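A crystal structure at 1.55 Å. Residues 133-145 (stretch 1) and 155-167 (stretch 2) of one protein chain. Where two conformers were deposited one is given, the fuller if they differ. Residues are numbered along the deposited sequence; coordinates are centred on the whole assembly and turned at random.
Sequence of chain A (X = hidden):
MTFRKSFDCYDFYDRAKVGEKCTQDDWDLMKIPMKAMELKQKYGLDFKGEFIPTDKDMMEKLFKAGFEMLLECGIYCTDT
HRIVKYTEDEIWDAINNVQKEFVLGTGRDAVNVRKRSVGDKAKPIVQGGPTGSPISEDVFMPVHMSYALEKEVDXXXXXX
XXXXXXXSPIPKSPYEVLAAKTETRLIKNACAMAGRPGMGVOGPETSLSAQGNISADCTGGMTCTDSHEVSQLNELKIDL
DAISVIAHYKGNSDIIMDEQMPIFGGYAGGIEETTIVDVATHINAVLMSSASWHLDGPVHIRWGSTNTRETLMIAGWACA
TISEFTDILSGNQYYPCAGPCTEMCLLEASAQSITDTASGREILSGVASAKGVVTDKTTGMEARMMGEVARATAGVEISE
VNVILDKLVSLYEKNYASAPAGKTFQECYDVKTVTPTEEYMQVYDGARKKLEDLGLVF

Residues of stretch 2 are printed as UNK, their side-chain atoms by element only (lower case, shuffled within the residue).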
ATOM      1  N   SER A 133       9.361 -23.798  20.747  1.00 18.46           N
ATOM      2  CA  SER A 133       9.986 -23.968  22.056  1.00 19.19           C
ATOM      3  C   SER A 133       9.989 -22.659  22.845  1.00 19.61           C
ATOM      4  O   SER A 133      10.018 -21.572  22.266  1.00 19.27           O
ATOM      5  CB  SER A 133      11.420 -24.474  21.885  1.00 18.19           C
ATOM      6  OG  SER A 133      11.438 -25.689  21.151  1.00 21.51           O
ATOM      7  N   PRO A 134       9.949 -22.746  24.184  1.00 19.34           N
ATOM      8  CA  PRO A 134       9.949 -21.546  25.026  1.00 19.02           C
ATOM      9  C   PRO A 134      11.277 -20.792  24.971  1.00 19.23           C
ATOM     10  O   PRO A 134      12.346 -21.380  25.154  1.00 19.55           O
ATOM     11  CB  PRO A 134       9.641 -22.099  26.419  1.00 19.83           C
ATOM     12  CG  PRO A 134      10.244 -23.469  26.373  1.00 21.05           C
ATOM     13  CD  PRO A 134       9.843 -23.967  25.004  1.00 20.31           C
ATOM     14  N   ILE A 135      11.193 -19.492  24.713  1.00 18.12           N
ATOM     15  CA  ILE A 135      12.365 -18.631  24.621  1.00 18.77           C
ATOM     16  C   ILE A 135      12.198 -17.434  25.560  1.00 19.40           C
ATOM     17  O   ILE A 135      11.133 -16.816  25.602  1.00 19.25           O
ATOM     18  CB  ILE A 135      12.551 -18.101  23.176  1.00 17.87           C
ATOM     19  CG1 ILE A 135      12.707 -19.273  22.199  1.00 18.36           C
ATOM     20  CG2 ILE A 135      13.749 -17.161  23.114  1.00 17.13           C
ATOM     21  CD1 ILE A 135      13.924 -20.154  22.462  1.00 19.21           C
ATOM     22  N   SER A 136      13.248 -17.118  26.312  1.00 19.63           N
ATOM     23  CA  SER A 136      13.218 -15.989  27.240  1.00 20.38           C
ATOM     24  C   SER A 136      13.030 -14.680  26.479  1.00 20.89           C
ATOM     25  O   SER A 136      13.601 -14.486  25.406  1.00 19.59           O
ATOM     26  CB  SER A 136      14.520 -15.927  28.046  1.00 21.33           C
ATOM     27  OG  SER A 136      14.692 -17.100  28.823  1.00 23.21           O
ATOM     28  N   GLU A 137      12.238 -13.780  27.050  1.00 21.50           N
ATOM     29  CA  GLU A 137      11.964 -12.501  26.408  1.00 21.09           C
ATOM     30  C   GLU A 137      13.216 -11.690  26.072  1.00 22.55           C
ATOM     31  O   GLU A 137      13.318 -11.136  24.974  1.00 21.10           O
ATOM     32  CB  GLU A 137      11.025 -11.657  27.284  1.00 21.47           C
ATOM     33  CG  GLU A 137      10.492 -10.414  26.578  1.00 22.16           C
ATOM     34  CD  GLU A 137       9.466  -9.633  27.390  1.00 24.14           C
ATOM     35  OE1 GLU A 137       8.945  -8.629  26.857  1.00 23.21           O
ATOM     36  OE2 GLU A 137       9.177 -10.012  28.551  1.00 21.58           O
ATOM     37  N   ASP A 138      14.176 -11.630  26.993  1.00 22.14           N
ATOM     38  CA  ASP A 138      15.375 -10.835  26.742  1.00 24.02           C
ATOM     39  C   ASP A 138      16.296 -11.316  25.623  1.00 23.54           C
ATOM     40  O   ASP A 138      17.225 -10.606  25.243  1.00 24.19           O
ATOM     41  CB  ASP A 138      16.187 -10.634  28.029  1.00 26.21           C
ATOM     42  CG  ASP A 138      16.589 -11.936  28.692  1.00 30.29           C
ATOM     43  OD1 ASP A 138      16.625 -12.984  28.014  1.00 30.54           O
ATOM     44  OD2 ASP A 138      16.889 -11.901  29.905  1.00 33.86           O
ATOM     45  N   VAL A 139      16.056 -12.512  25.097  1.00 21.47           N
ATOM     46  CA  VAL A 139      16.877 -13.011  23.995  1.00 20.03           C
ATOM     47  C   VAL A 139      15.998 -13.486  22.847  1.00 18.65           C
ATOM     48  O   VAL A 139      16.454 -14.219  21.968  1.00 18.61           O
ATOM     49  CB  VAL A 139      17.790 -14.184  24.429  1.00 20.27           C
ATOM     50  CG1 VAL A 139      18.844 -13.689  25.411  1.00 22.21           C
ATOM     51  CG2 VAL A 139      16.960 -15.301  25.039  1.00 21.57           C
ATOM     52  N   PHE A 140      14.740 -13.054  22.840  1.00 18.68           N
ATOM     53  CA  PHE A 140      13.828 -13.483  21.788  1.00 17.52           C
ATOM     54  C   PHE A 140      14.349 -13.128  20.397  1.00 17.78           C
ATOM     55  O   PHE A 140      14.360 -13.973  19.503  1.00 17.49           O
ATOM     56  CB  PHE A 140      12.433 -12.884  21.996  1.00 16.69           C
ATOM     57  CG  PHE A 140      11.336 -13.698  21.377  1.00 17.58           C
ATOM     58  CD1 PHE A 140      11.018 -14.956  21.884  1.00 16.16           C
ATOM     59  CD2 PHE A 140      10.639 -13.227  20.268  1.00 16.70           C
ATOM     60  CE1 PHE A 140      10.025 -15.733  21.295  1.00 16.90           C
ATOM     61  CE2 PHE A 140       9.645 -13.996  19.671  1.00 16.33           C
ATOM     62  CZ  PHE A 140       9.335 -15.251  20.183  1.00 15.96           C
ATOM     63  N   MET A 141      14.790 -11.890  20.205  1.00 18.53           N
ATOM     64  CA  MET A 141      15.301 -11.510  18.893  1.00 18.52           C
ATOM     65  C   MET A 141      16.624 -12.198  18.552  1.00 18.96           C
ATOM     66  O   MET A 141      16.766 -12.763  17.470  1.00 17.77           O
ATOM     67  CB  MET A 141      15.420  -9.985  18.782  1.00 20.21           C
ATOM     68  CG  MET A 141      14.065  -9.311  18.584  1.00 21.92           C
ATOM     69  SD  MET A 141      14.165  -7.557  18.169  1.00 24.54           S
ATOM     70  CE  MET A 141      14.989  -7.641  16.603  1.00 26.84           C
ATOM     71  N   PRO A 142      17.607 -12.177  19.472  1.00 17.87           N
ATOM     72  CA  PRO A 142      18.889 -12.830  19.184  1.00 18.93           C
ATOM     73  C   PRO A 142      18.728 -14.301  18.797  1.00 16.89           C
ATOM     74  O   PRO A 142      19.345 -14.772  17.846  1.00 18.74           O
ATOM     75  CB  PRO A 142      19.658 -12.667  20.492  1.00 19.79           C
ATOM     76  CG  PRO A 142      19.161 -11.357  20.997  1.00 22.37           C
ATOM     77  CD  PRO A 142      17.673 -11.436  20.743  1.00 20.04           C
ATOM     78  N   VAL A 143      17.905 -15.033  19.542  1.00 16.41           N
ATOM     79  CA  VAL A 143      17.696 -16.442  19.240  1.00 16.08           C
ATOM     80  C   VAL A 143      17.169 -16.637  17.823  1.00 15.52           C
ATOM     81  O   VAL A 143      17.660 -17.488  17.083  1.00 15.60           O
ATOM     82  CB  VAL A 143      16.712 -17.092  20.238  1.00 16.56           C
ATOM     83  CG1 VAL A 143      16.286 -18.463  19.737  1.00 17.10           C
ATOM     84  CG2 VAL A 143      17.382 -17.223  21.605  1.00 18.25           C
ATOM     85  N   HIS A 144      16.171 -15.854  17.433  1.00 15.73           N
ATOM     86  CA  HIS A 144      15.644 -16.015  16.088  1.00 15.91           C
ATOM     87  C   HIS A 144      16.641 -15.538  15.045  1.00 16.07           C
ATOM     88  O   HIS A 144      16.694 -16.073  13.936  1.00 16.58           O
ATOM     89  CB  HIS A 144      14.300 -15.304  15.944  1.00 16.18           C
ATOM     90  CG  HIS A 144      13.190 -15.993  16.674  1.00 14.78           C
ATOM     91  ND1 HIS A 144      12.952 -15.801  18.018  1.00 16.02           N
ATOM     92  CD2 HIS A 144      12.303 -16.929  16.263  1.00 14.62           C
ATOM     93  CE1 HIS A 144      11.965 -16.593  18.404  1.00 14.02           C
ATOM     94  NE2 HIS A 144      11.554 -17.288  17.359  1.00 14.11           N
ATOM     95  N   MET A 145      17.451 -14.546  15.403  1.00 16.79           N
ATOM     96  CA  MET A 145      18.458 -14.051  14.474  1.00 17.21           C
ATOM     97  C   MET A 145      19.448 -15.164  14.150  1.00 17.43           C
ATOM     98  O   MET A 145      20.006 -15.203  13.055  1.00 16.99           O
ATOM     99  CB  MET A 145      19.189 -12.836  15.056  0.60 18.51           C
ATOM    100  CG  MET A 145      19.730 -11.895  13.987  0.60 19.36           C
ATOM    101  SD  MET A 145      20.667 -10.494  14.631  0.60 22.44           S
ATOM    102  CE  MET A 145      19.482  -9.754  15.751  0.60 24.62           C
ATOM    103  N   UNK A 155      12.884 -19.909   5.696  1.00 14.74           N
ATOM    104  CA  UNK A 155      11.797 -19.257   6.423  1.00 15.58           C
ATOM    105  C   UNK A 155      12.009 -19.535   7.904  1.00 14.90           C
ATOM    106  O   UNK A 155      12.838 -20.375   8.267  1.00 14.93           O
ATOM    107  c   UNK A 155      10.192 -19.635   4.516  1.00 17.61           C
ATOM    108  o   UNK A 155      10.341 -21.210   6.329  1.00 17.63           O
ATOM    109  c   UNK A 155      10.412 -19.813   6.009  1.00 16.75           C
ATOM    110  N   UNK A 156      11.260 -18.840   8.753  1.00 14.87           N
ATOM    111  CA  UNK A 156      11.399 -19.008  10.197  1.00 15.36           C
ATOM    112  C   UNK A 156      10.174 -19.657  10.833  1.00 15.88           C
ATOM    113  O   UNK A 156       9.046 -19.339  10.470  1.00 17.27           O
ATOM    114  c   UNK A 156      12.810 -16.901  10.358  1.00 16.60           C
ATOM    115  c   UNK A 156      11.682 -17.839  12.424  1.00 17.43           C
ATOM    116  c   UNK A 156      14.132 -17.608  10.588  1.00 17.55           C
ATOM    117  c   UNK A 156      11.583 -17.637  10.908  1.00 16.41           C
ATOM    118  N   UNK A 157      10.397 -20.583  11.761  1.00 14.75           N
ATOM    119  CA  UNK A 157       9.280 -21.160  12.500  1.00 14.85           C
ATOM    120  C   UNK A 157       9.438 -20.551  13.895  1.00 14.84           C
ATOM    121  O   UNK A 157      10.445 -20.756  14.575  1.00 17.10           O
ATOM    122  c   UNK A 157       8.253 -23.188  13.545  1.00 15.72           C
ATOM    123  c   UNK A 157      10.681 -23.228  12.930  1.00 17.10           C
ATOM    124  c   UNK A 157       9.304 -22.710  12.553  1.00 15.21           C
ATOM    125  N   UNK A 158       8.434 -19.783  14.301  1.00 14.86           N
ATOM    126  CA  UNK A 158       8.450 -19.060  15.566  1.00 15.53           C
ATOM    127  C   UNK A 158       8.606 -19.835  16.867  1.00 15.92           C
ATOM    128  O   UNK A 158       8.119 -20.958  17.014  1.00 16.78           O
ATOM    129  c   UNK A 158       7.010 -17.245  14.528  1.00 15.45           C
ATOM    130  c   UNK A 158       7.185 -18.208  15.687  1.00 16.38           C
ATOM    131  o   UNK A 158       7.839 -17.186  13.613  1.00 17.13           O
ATOM    132  n   UNK A 158       5.924 -16.482  14.561  1.00 14.68           N
ATOM    133  N   UNK A 159       9.279 -19.195  17.816  1.00 16.77           N
ATOM    134  CA  UNK A 159       9.443 -19.767  19.138  1.00 16.11           C
ATOM    135  C   UNK A 159       8.308 -19.187  19.971  1.00 17.83           C
ATOM    136  O   UNK A 159       7.523 -18.370  19.477  1.00 17.59           O
ATOM    137  N   UNK A 160       8.213 -19.602  21.229  1.00 16.44           N
ATOM    138  CA  UNK A 160       7.173 -19.122  22.133  1.00 17.23           C
ATOM    139  C   UNK A 160       7.772 -18.142  23.140  1.00 17.71           C
ATOM    140  O   UNK A 160       8.801 -18.429  23.743  1.00 19.38           O
ATOM    141  c   UNK A 160       5.624 -21.101  21.975  1.00 16.89           C
ATOM    142  c   UNK A 160       6.534 -20.310  22.907  1.00 18.13           C
ATOM    143  c   UNK A 160       5.748 -19.801  24.110  1.00 18.38           C
ATOM    144  N   UNK A 161       7.131 -16.989  23.315  1.00 17.51           N
ATOM    145  CA  UNK A 161       7.608 -15.991  24.272  1.00 17.89           C
ATOM    146  C   UNK A 161       7.226 -16.456  25.678  1.00 17.69           C
ATOM    147  O   UNK A 161       6.044 -16.654  25.955  1.00 18.28           O
ATOM    148  c   UNK A 161       7.738 -11.381  23.435  1.00 20.15           C
ATOM    149  c   UNK A 161       6.950 -14.628  24.013  1.00 18.86           C
ATOM    150  c   UNK A 161       7.239 -14.014  22.645  1.00 19.45           C
ATOM    151  s   UNK A 161       6.546 -12.340  22.464  1.00 20.67           S
ATOM    152  N   UNK A 162       8.203 -16.641  26.562  1.00 18.96           N
ATOM    153  CA  UNK A 162       7.871 -17.072  27.918  1.00 19.77           C
ATOM    154  C   UNK A 162       7.216 -15.921  28.670  1.00 19.99           C
ATOM    155  O   UNK A 162       6.509 -16.131  29.655  1.00 20.38           O
ATOM    156  c   UNK A 162       9.646 -18.856  28.064  1.00 20.63           C
ATOM    157  c   UNK A 162       9.112 -17.577  28.699  1.00 20.40           C
ATOM    158  o   UNK A 162      10.136 -16.577  28.703  1.00 24.04           O
ATOM    159  N   UNK A 163       7.453 -14.699  28.201  1.00 19.38           N
ATOM    160  CA  UNK A 163       6.841 -13.523  28.803  1.00 19.10           C
ATOM    161  C   UNK A 163       6.837 -12.376  27.804  1.00 18.88           C
ATOM    162  O   UNK A 163       7.620 -12.359  26.853  1.00 18.96           O
ATOM    163  c   UNK A 163       7.588 -13.088  30.077  1.00 19.99           C
ATOM    164  o   UNK A 163       8.866 -12.538  29.788  1.00 21.38           O
ATOM    165  N   UNK A 164       5.919 -11.439  28.006  1.00 18.87           N
ATOM    166  CA  UNK A 164       5.837 -10.251  27.172  1.00 19.59           C
ATOM    167  C   UNK A 164       5.640  -9.120  28.179  1.00 20.24           C
ATOM    168  O   UNK A 164       4.722  -9.158  29.001  1.00 18.92           O
ATOM    169  c   UNK A 164       3.328 -10.445  26.849  1.00 22.11           C
ATOM    170  c   UNK A 164       4.674 -10.338  26.145  1.00 21.38           C
ATOM    171  c   UNK A 164       4.724  -9.132  25.223  1.00 23.14           C
ATOM    172  N   UNK A 165       6.524  -8.127  28.129  1.00 19.96           N
ATOM    173  CA  UNK A 165       6.492  -7.026  29.083  1.00 21.53           C
ATOM    174  C   UNK A 165       6.573  -7.594  30.502  1.00 21.98           C
ATOM    175  O   UNK A 165       5.948  -7.091  31.437  1.00 21.40           O
ATOM    176  c   UNK A 165       5.238  -6.159  28.889  1.00 23.41           C
ATOM    177  n   UNK A 165       1.832  -2.359  29.464  1.00 22.85           N
ATOM    178  c   UNK A 165       5.481  -5.030  27.884  1.00 24.27           C
ATOM    179  c   UNK A 165       2.439  -2.887  28.409  1.00 22.89           C
ATOM    180  n   UNK A 165       1.963  -2.659  27.191  1.00 20.20           N
ATOM    181  c   UNK A 165       4.215  -4.299  27.461  1.00 25.39           C
ATOM    182  n   UNK A 165       3.511  -3.659  28.567  1.00 23.60           N
ATOM    183  N   UNK A 166       7.355  -8.664  30.634  1.00 21.47           N
ATOM    184  CA  UNK A 166       7.569  -9.306  31.922  1.00 21.29           C
ATOM    185  C   UNK A 166       6.422 -10.112  32.500  1.00 22.89           C
ATOM    186  O   UNK A 166       6.475 -10.515  33.664  1.00 23.67           O
ATOM    187  N   UNK A 167       5.396 -10.367  31.697  1.00 21.26           N
ATOM    188  CA  UNK A 167       4.235 -11.120  32.161  1.00 22.04           C
ATOM    189  C   UNK A 167       3.961 -12.344  31.294  1.00 22.27           C
ATOM    190  O   UNK A 167       4.193 -12.326  30.084  1.00 20.93           O
ATOM    191  c   UNK A 167       2.976  -8.202  35.448  0.60 30.65           C
ATOM    192  c   UNK A 167       2.999 -10.216  32.151  1.00 23.87           C
ATOM    193  n   UNK A 167       2.767  -8.578  36.871  0.60 30.87           N
ATOM    194  c   UNK A 167       2.952  -9.419  34.538  0.60 29.46           C
ATOM    195  c   UNK A 167       3.086  -9.013  33.079  1.00 26.60           C
TER
HETATM  196  O   HOH W   1      10.976 -14.197  29.679  1.00 24.70           O

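Position 155 has one carbon carrying one oxygen and one carbon. It lies beyond reach of stretch 1. It is T155.

Position 156 has four carbons, forked at the first, with one arm two carbons long. A branch carbon lies 4.0 Å from H144 CD2, at the edge of the ring. This is I156, and the branch is CG2.

Position 157 has three carbons, one carrying the other two. Its CB points away from stretch 1. It is V157.

Position 158 has two carbons, the second carrying one oxygen and one nitrogen. The amide end identifies N158.

Position 159 has no side-chain atoms, so it is G159. An ideal CB here would sit 3.1 Å from I135 CG1, which is tight. Its N donates to H144 NE2 at 3.0 Å.

Position 160 has three carbons, one carrying two. This is V160. Its CB shares a sheet face with that of P134.

Position 161 is an unbranched chain: two carbons, sulfur, one carbon. Only methionine fits, so it is M161. CG packs over one face of the F140 ring, 3.6 Å from the centroid.

Position 162 has one carbon carrying an oxygen and a carbon. The methyl carbon lies 3.6 Å from P134 CB. This is T162.

Position 163 has one carbon, then one oxygen. That oxygen donates to E137 OE2 at 2.8 Å. It is S163.

Position 164 has three carbons, one carrying two, and its CB points away. It is V164, opening a type I' turn.

Position 165 has three carbons, a nitrogen, then a carbon carrying two more nitrogens. The guanidinium marks R165. Its backbone N donates to E137 OE1 at 2.8 Å.

Position 166 has no side chain, and its phi is positive. It is G166. Its N donates to E137 OE2 at 3.1 Å.

Position 167 has four carbons in a row ending in nitrogen. It is K167, without contact to stretch 1.

The contact begins as a short parallel pairing. V160 N donates to S133 O at 2.9 Å, I135 N to V160 O at 2.8 Å, and T162 N to I135 O at 3.1 Å. Beyond it, the extended E137 side chain reaches the turn, and its carboxylate accepts from two backbone amides and the S163 hydroxyl. A water links E137 N, T162 OG1 and S163 OG. On the helix, H144 ND1 donates to F140 O at 2.7 Å, leaving NE2 to accept from G159.

Stretch 2 (155-167) TIVNGVMTSVRGK
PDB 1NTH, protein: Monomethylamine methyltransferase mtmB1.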